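PDB 2OZT: o-succinylbenzoate synthase from Synechococcus elongatus, which converts 2-succinyl-6-hydroxy-2,4-cyclohexadiene-1-carboxylate to 2-succinylbenzoate with the help of a divalent metal ion, a dehydration step in phylloquinone biosynthesis. Local coordinates for residues G40-Y44 / S97-L101; G43-I47 / E275-A279. Residue numbers count along the deposited sequence, not the author numbering.

Overall arrangement
Strand 42-47 lies at the border of the antiparallel sheet, and the two contacts illustrate how such an edge strand can be covered by different neighbours along its length. Contact 1 takes its beginning, where the turn following helix 85-97 lies alongside; this pairing is partly exposed, and its few polar links run through one serine and one water. Contact 2 takes the rest of the strand, deeper in the molecule, where it meets the start of helix 277-290 in the barrel domain; here a buried carboxylate answers backbone amides. Gly-43 and Tyr-44 belong to both ranges, and the centres of the contacts lie about 13 Å apart.

Contact 1 (G40-Y44 / S97-L101); sequences GQVGY and SVGRL
An edge strand turns the N-H and C=O of every second residue away from its sheet, and the loop 97-101 is laid against just such an edge. Residues 42-44 are extended, and the loop folds as a type II beta turn: Val-98 and Gly-99 take its central positions (phi/psi -60/119 and 72/13), closed by Arg-100 N to Ser-97 O at 2.9 Å. The CA atoms of Gly-43 and Val-98 come within 3.9 Å, and those of Gln-41 and Gly-99 within 5.0 Å. Gln-41, in an m,t rotamer, reaches along the turn so that its OE1 lies 3.6 Å from Gly-99 CA, while its NE2 is bonded to Asp-37; a CB on Gly-99 would strike that OE1. Val-98 (chi1 t) sets CG1 4.1 Å from Gln-41 CB and CG2 3.8 Å from Gly-43 N, and also touches Leu-35. In this N-terminal, enolase-type capping domain, strand 42-47 gives its other edge to strand 23-36, where Gly-43 pairs with Leu-35. The outward amide Tyr-44 N therefore donates to Ser-97 OG (2.9 Å), a hydroxyl that also bonds Ala-94 O. Gly-43 has no side chain to obstruct this approach, its CA being 3.0 Å from Ser-97 OG. A water donates to Val-42 O (2.7 Å) and accepts from Leu-101 N (3.1 Å), and Leu-101 CD1 lies at the edge of the Tyr-44 ring, 3.7 Å from Tyr-44 CD2.

Contact 2 (G43-I47 / E275-A279); sequences GYGEI and EGAIA
Members of the enolase superfamily join an alpha+beta capping domain to a modified TIM barrel, and this buried contact is one of the seams between the two. Residues 43-47, on strand 42-47 of the capping domain, run extended past the first turn of helix 277-290, the helix that follows barrel strand 268-270; Glu-46 and Ala-279 approach to 5.3 Å between CA atoms. The principle at work is that the amides opening a helix lack acceptors within it, and a carboxylate from elsewhere can supply them. Glu-46, fully extended (chi1 and chi2 both t, chi3 near 0°), points at the helix start and divides its oxygens. OE2 accepts from Gly-276 N at 2.8 Å and also bonds the hydroxyl of Tyr-10; OE1 accepts from Ala-279 N at 2.9 Å. Gly-276 holds the N-cap position and has no side chain to offer Ala-279 N, so the strand residue provides that acceptor, while a CB there would crowd OE1. Glu-275 turns its carboxylate elsewhere, to Ser-272, Ala-273 N and a salt bridge with Arg-280; the Glu-275 side chain is about 6 Å from that of Lys-245, the predicted proton acceptor. Beside the polar cluster, Ile-278 (m,t) presses CG2 to 3.5 Å from Gly-45 C and 4.1 Å from Tyr-44 CB, and the Tyr-44 hydroxyl goes on to Glu-316. The remaining link is a water, which accepts from Ile-278 N at 2.7 Å and donates to Glu-46 OE1 at 3.0 Å.

Contact 1 (G40-Y44 / S97-L101)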
ATOM      1  N   GLY A  40     -24.626 -14.479  17.127  1.00 24.91           N
ATOM      2  CA  GLY A  40     -25.040 -13.289  16.387  1.00 23.68           C
ATOM      3  C   GLY A  40     -23.949 -12.239  16.261  1.00 22.62           C
ATOM      4  O   GLY A  40     -24.189 -11.133  15.748  1.00 23.52           O
ATOM      5  N   GLN A  41     -22.756 -12.564  16.736  1.00 20.85           N
ATOM      6  CA  GLN A  41     -21.633 -11.596  16.598  1.00 21.26           C
ATOM      7  C   GLN A  41     -21.161 -11.689  15.163  1.00 20.44           C
ATOM      8  O   GLN A  41     -21.194 -12.766  14.596  1.00 20.28           O
ATOM      9  CB  GLN A  41     -20.492 -11.922  17.521  1.00 20.93           C
ATOM     10  CG  GLN A  41     -20.902 -11.799  19.004  1.00 24.75           C
ATOM     11  CD  GLN A  41     -19.753 -12.098  19.881  1.00 25.59           C
ATOM     12  OE1 GLN A  41     -19.277 -11.234  20.609  1.00 28.54           O
ATOM     13  NE2 GLN A  41     -19.281 -13.323  19.824  1.00 28.94           N
ATOM     14  N   VAL A  42     -20.758 -10.551  14.607  1.00 21.24           N
ATOM     15  CA  VAL A  42     -20.460 -10.499  13.160  1.00 21.13           C
ATOM     16  C   VAL A  42     -19.065  -9.926  12.960  1.00 20.90           C
ATOM     17  O   VAL A  42     -18.612  -9.097  13.743  1.00 22.88           O
ATOM     18  CB  VAL A  42     -21.478  -9.652  12.425  1.00 22.20           C
ATOM     19  CG1 VAL A  42     -21.106  -9.492  10.947  1.00 25.16           C
ATOM     20  CG2 VAL A  42     -22.834 -10.318  12.446  1.00 21.77           C
ATOM     21  N   GLY A  43     -18.375 -10.411  11.927  1.00 18.46           N
ATOM     22  CA  GLY A  43     -17.077  -9.801  11.551  1.00 17.46           C
ATOM     23  C   GLY A  43     -17.090  -9.635  10.042  1.00 16.88           C
ATOM     24  O   GLY A  43     -17.909 -10.242   9.341  1.00 16.28           O
ATOM     25  N   TYR A  44     -16.183  -8.778   9.562  1.00 15.45           N
ATOM     26  CA  TYR A  44     -16.119  -8.467   8.106  1.00 15.38           C
ATOM     27  C   TYR A  44     -14.686  -8.393   7.632  1.00 15.09           C
ATOM     28  O   TYR A  44     -13.816  -8.001   8.385  1.00 15.74           O
ATOM     29  CB  TYR A  44     -16.789  -7.126   7.776  1.00 17.30           C
ATOM     30  CG  TYR A  44     -18.264  -7.037   8.084  1.00 18.72           C
ATOM     31  CD1 TYR A  44     -19.234  -7.237   7.096  1.00 20.84           C
ATOM     32  CD2 TYR A  44     -18.675  -6.738   9.378  1.00 20.80           C
ATOM     33  CE1 TYR A  44     -20.600  -7.129   7.439  1.00 22.08           C
ATOM     34  CE2 TYR A  44     -19.995  -6.623   9.702  1.00 22.69           C
ATOM     35  CZ  TYR A  44     -20.937  -6.819   8.749  1.00 24.88           C
ATOM     36  OH  TYR A  44     -22.254  -6.700   9.188  1.00 29.38           O
ATOM     37  N   SER A  97     -11.960  -9.870  13.497  1.00 18.95           N
ATOM     38  CA  SER A  97     -12.967  -8.850  13.795  1.00 18.35           C
ATOM     39  C   SER A  97     -14.242  -9.343  14.487  1.00 18.86           C
ATOM     40  O   SER A  97     -14.979  -8.507  14.990  1.00 19.54           O
ATOM     41  CB  SER A  97     -13.371  -8.060  12.531  1.00 18.34           C
ATOM     42  OG  SER A  97     -14.215  -8.848  11.662  1.00 16.18           O
ATOM     43  N   VAL A  98     -14.498 -10.652  14.457  1.00 19.14           N
ATOM     44  CA  VAL A  98     -15.780 -11.180  14.972  1.00 20.14           C
ATOM     45  C   VAL A  98     -15.907 -10.823  16.450  1.00 21.89           C
ATOM     46  O   VAL A  98     -15.081 -11.253  17.267  1.00 23.40           O
ATOM     47  CB  VAL A  98     -15.918 -12.689  14.771  1.00 19.70           C
ATOM     48  CG1 VAL A  98     -17.208 -13.240  15.444  1.00 21.21           C
ATOM     49  CG2 VAL A  98     -15.963 -13.058  13.263  1.00 18.83           C
ATOM     50  N   GLY A  99     -16.958 -10.061  16.753  1.00 22.51           N
ATOM     51  CA  GLY A  99     -17.247  -9.628  18.125  1.00 23.77           C
ATOM     52  C   GLY A  99     -16.287  -8.577  18.646  1.00 25.00           C
ATOM     53  O   GLY A  99     -16.271  -8.284  19.855  1.00 25.38           O
ATOM     54  N   ARG A 100     -15.495  -7.977  17.749  1.00 24.20           N
ATOM     55  CA  ARG A 100     -14.520  -6.927  18.133  1.00 24.31           C
ATOM     56  C   ARG A 100     -14.780  -5.570  17.468  1.00 23.69           C
ATOM     57  O   ARG A 100     -14.030  -4.607  17.678  1.00 24.69           O
ATOM     58  CB  ARG A 100     -13.086  -7.417  17.881  1.00 24.42           C
ATOM     59  CG  ARG A 100     -12.672  -8.613  18.738  1.00 28.67           C
ATOM     60  CD  ARG A 100     -11.172  -8.892  18.635  1.00 36.09           C
ATOM     61  NE  ARG A 100     -10.733 -10.041  19.443  1.00 41.76           N
ATOM     62  CZ  ARG A 100     -10.631 -11.298  19.005  1.00 44.70           C
ATOM     63  NH1 ARG A 100     -10.942 -11.617  17.757  1.00 44.76           N
ATOM     64  NH2 ARG A 100     -10.227 -12.258  19.830  1.00 46.19           N
ATOM     65  N   LEU A 101     -15.832  -5.481  16.659  1.00 22.43           N
ATOM     66  CA  LEU A 101     -16.184  -4.244  15.970  1.00 22.10           C
ATOM     67  C   LEU A 101     -17.140  -3.369  16.770  1.00 22.72           C
ATOM     68  O   LEU A 101     -18.023  -3.904  17.474  1.00 24.16           O
ATOM     69  CB  LEU A 101     -16.820  -4.557  14.614  1.00 22.00           C
ATOM     70  CG  LEU A 101     -15.950  -5.372  13.654  1.00 19.75           C
ATOM     71  CD1 LEU A 101     -16.757  -5.678  12.380  1.00 19.13           C
ATOM     72  CD2 LEU A 101     -14.713  -4.543  13.304  1.00 18.50           C
TER
HETATM   73  O   HOH W   1     -18.061  -7.446  15.771  1.00 26.06           O

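Contact 2 (G43-I47 / E275-A279)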
ATOM      1  N   GLY A  43     -18.375 -10.411  11.927  1.00 18.46           N
ATOM      2  CA  GLY A  43     -17.077  -9.801  11.551  1.00 17.46           C
ATOM      3  C   GLY A  43     -17.090  -9.635  10.042  1.00 16.88           C
ATOM      4  O   GLY A  43     -17.909 -10.242   9.341  1.00 16.28           O
ATOM      5  N   TYR A  44     -16.183  -8.778   9.562  1.00 15.45           N
ATOM      6  CA  TYR A  44     -16.119  -8.467   8.106  1.00 15.38           C
ATOM      7  C   TYR A  44     -14.686  -8.393   7.632  1.00 15.09           C
ATOM      8  O   TYR A  44     -13.816  -8.001   8.385  1.00 15.74           O
ATOM      9  CB  TYR A  44     -16.789  -7.126   7.776  1.00 17.30           C
ATOM     10  CG  TYR A  44     -18.264  -7.037   8.084  1.00 18.72           C
ATOM     11  CD1 TYR A  44     -19.234  -7.237   7.096  1.00 20.84           C
ATOM     12  CD2 TYR A  44     -18.675  -6.738   9.378  1.00 20.80           C
ATOM     13  CE1 TYR A  44     -20.600  -7.129   7.439  1.00 22.08           C
ATOM     14  CE2 TYR A  44     -19.995  -6.623   9.702  1.00 22.69           C
ATOM     15  CZ  TYR A  44     -20.937  -6.819   8.749  1.00 24.88           C
ATOM     16  OH  TYR A  44     -22.254  -6.700   9.188  1.00 29.38           O
ATOM     17  N   GLY A  45     -14.473  -8.741   6.360  1.00 13.36           N
ATOM     18  CA  GLY A  45     -13.123  -8.649   5.772  1.00 13.75           C
ATOM     19  C   GLY A  45     -13.308  -8.307   4.306  1.00 13.69           C
ATOM     20  O   GLY A  45     -14.405  -8.364   3.735  1.00 13.97           O
ATOM     21  N   GLU A  46     -12.181  -7.928   3.710  1.00 12.77           N
ATOM     22  CA  GLU A  46     -12.169  -7.545   2.293  1.00 13.76           C
ATOM     23  C   GLU A  46     -10.972  -8.160   1.591  1.00 13.37           C
ATOM     24  O   GLU A  46      -9.840  -8.071   2.075  1.00 13.01           O
ATOM     25  CB  GLU A  46     -12.128  -6.028   2.195  1.00 13.74           C
ATOM     26  CG  GLU A  46     -11.985  -5.503   0.753  1.00 12.61           C
ATOM     27  CD  GLU A  46     -12.075  -3.978   0.656  1.00 14.95           C
ATOM     28  OE1 GLU A  46     -12.376  -3.256   1.651  1.00 14.48           O
ATOM     29  OE2 GLU A  46     -11.779  -3.476  -0.491  1.00 14.99           O
ATOM     30  N   ILE A  47     -11.239  -8.752   0.419  1.00 11.99           N
ATOM     31  CA  ILE A  47     -10.212  -9.341  -0.466  1.00 12.96           C
ATOM     32  C   ILE A  47     -10.206  -8.544  -1.765  1.00 12.72           C
ATOM     33  O   ILE A  47     -11.174  -8.571  -2.534  1.00 13.64           O
ATOM     34  CB  ILE A  47     -10.583 -10.794  -0.822  1.00 12.04           C
ATOM     35  CG1 ILE A  47     -10.753 -11.620   0.478  1.00 12.81           C
ATOM     36  CG2 ILE A  47      -9.607 -11.460  -1.753  1.00 12.02           C
ATOM     37  CD1 ILE A  47     -11.311 -13.039   0.256  1.00 15.03           C
ATOM     38  N   GLU A 275      -8.075   0.082  -1.787  1.00 14.87           N
ATOM     39  CA  GLU A 275      -9.035  -0.854  -1.200  1.00 14.26           C
ATOM     40  C   GLU A 275     -10.187  -0.069  -0.564  1.00 14.27           C
ATOM     41  O   GLU A 275     -10.143   1.152  -0.449  1.00 15.34           O
ATOM     42  CB  GLU A 275      -8.338  -1.778  -0.169  1.00 14.16           C
ATOM     43  CG  GLU A 275      -7.758  -1.068   1.034  1.00 14.44           C
ATOM     44  CD  GLU A 275      -6.519  -0.224   0.720  1.00 14.74           C
ATOM     45  OE1 GLU A 275      -6.671   1.008   0.594  1.00 17.20           O
ATOM     46  OE2 GLU A 275      -5.424  -0.803   0.651  1.00 15.58           O
ATOM     47  N   GLY A 276     -11.230  -0.780  -0.117  1.00 14.87           N
ATOM     48  CA  GLY A 276     -12.388  -0.083   0.431  1.00 16.03           C
ATOM     49  C   GLY A 276     -12.290   0.080   1.940  1.00 15.68           C
ATOM     50  O   GLY A 276     -11.242  -0.228   2.557  1.00 14.80           O
ATOM     51  N   ALA A 277     -13.380   0.583   2.537  1.00 16.34           N
ATOM     52  CA  ALA A 277     -13.385   0.937   3.951  1.00 15.34           C
ATOM     53  C   ALA A 277     -13.224  -0.259   4.893  1.00 15.51           C
ATOM     54  O   ALA A 277     -12.650  -0.112   5.988  1.00 15.29           O
ATOM     55  CB  ALA A 277     -14.685   1.665   4.273  1.00 17.00           C
ATOM     56  N   ILE A 278     -13.692  -1.430   4.495  1.00 15.50           N
ATOM     57  CA  ILE A 278     -13.520  -2.601   5.363  1.00 15.14           C
ATOM     58  C   ILE A 278     -12.020  -2.917   5.511  1.00 14.98           C
ATOM     59  O   ILE A 278     -11.495  -2.994   6.603  1.00 14.80           O
ATOM     60  CB  ILE A 278     -14.341  -3.788   4.883  1.00 14.90           C
ATOM     61  CG1 ILE A 278     -15.818  -3.445   5.115  1.00 15.27           C
ATOM     62  CG2 ILE A 278     -13.919  -5.063   5.602  1.00 15.35           C
ATOM     63  CD1 ILE A 278     -16.808  -4.528   4.528  1.00 17.55           C
ATOM     64  N   ALA A 279     -11.317  -3.009   4.377  1.00 14.06           N
ATOM     65  CA  ALA A 279      -9.876  -3.285   4.418  1.00 13.43           C
ATOM     66  C   ALA A 279      -9.115  -2.149   5.069  1.00 14.23           C
ATOM     67  O   ALA A 279      -8.221  -2.386   5.860  1.00 13.90           O
ATOM     68  CB  ALA A 279      -9.363  -3.456   2.963  1.00 13.48           C
TER
HETATM   69  O   HOH W   2     -14.951  -1.727   2.083  1.00 25.93           O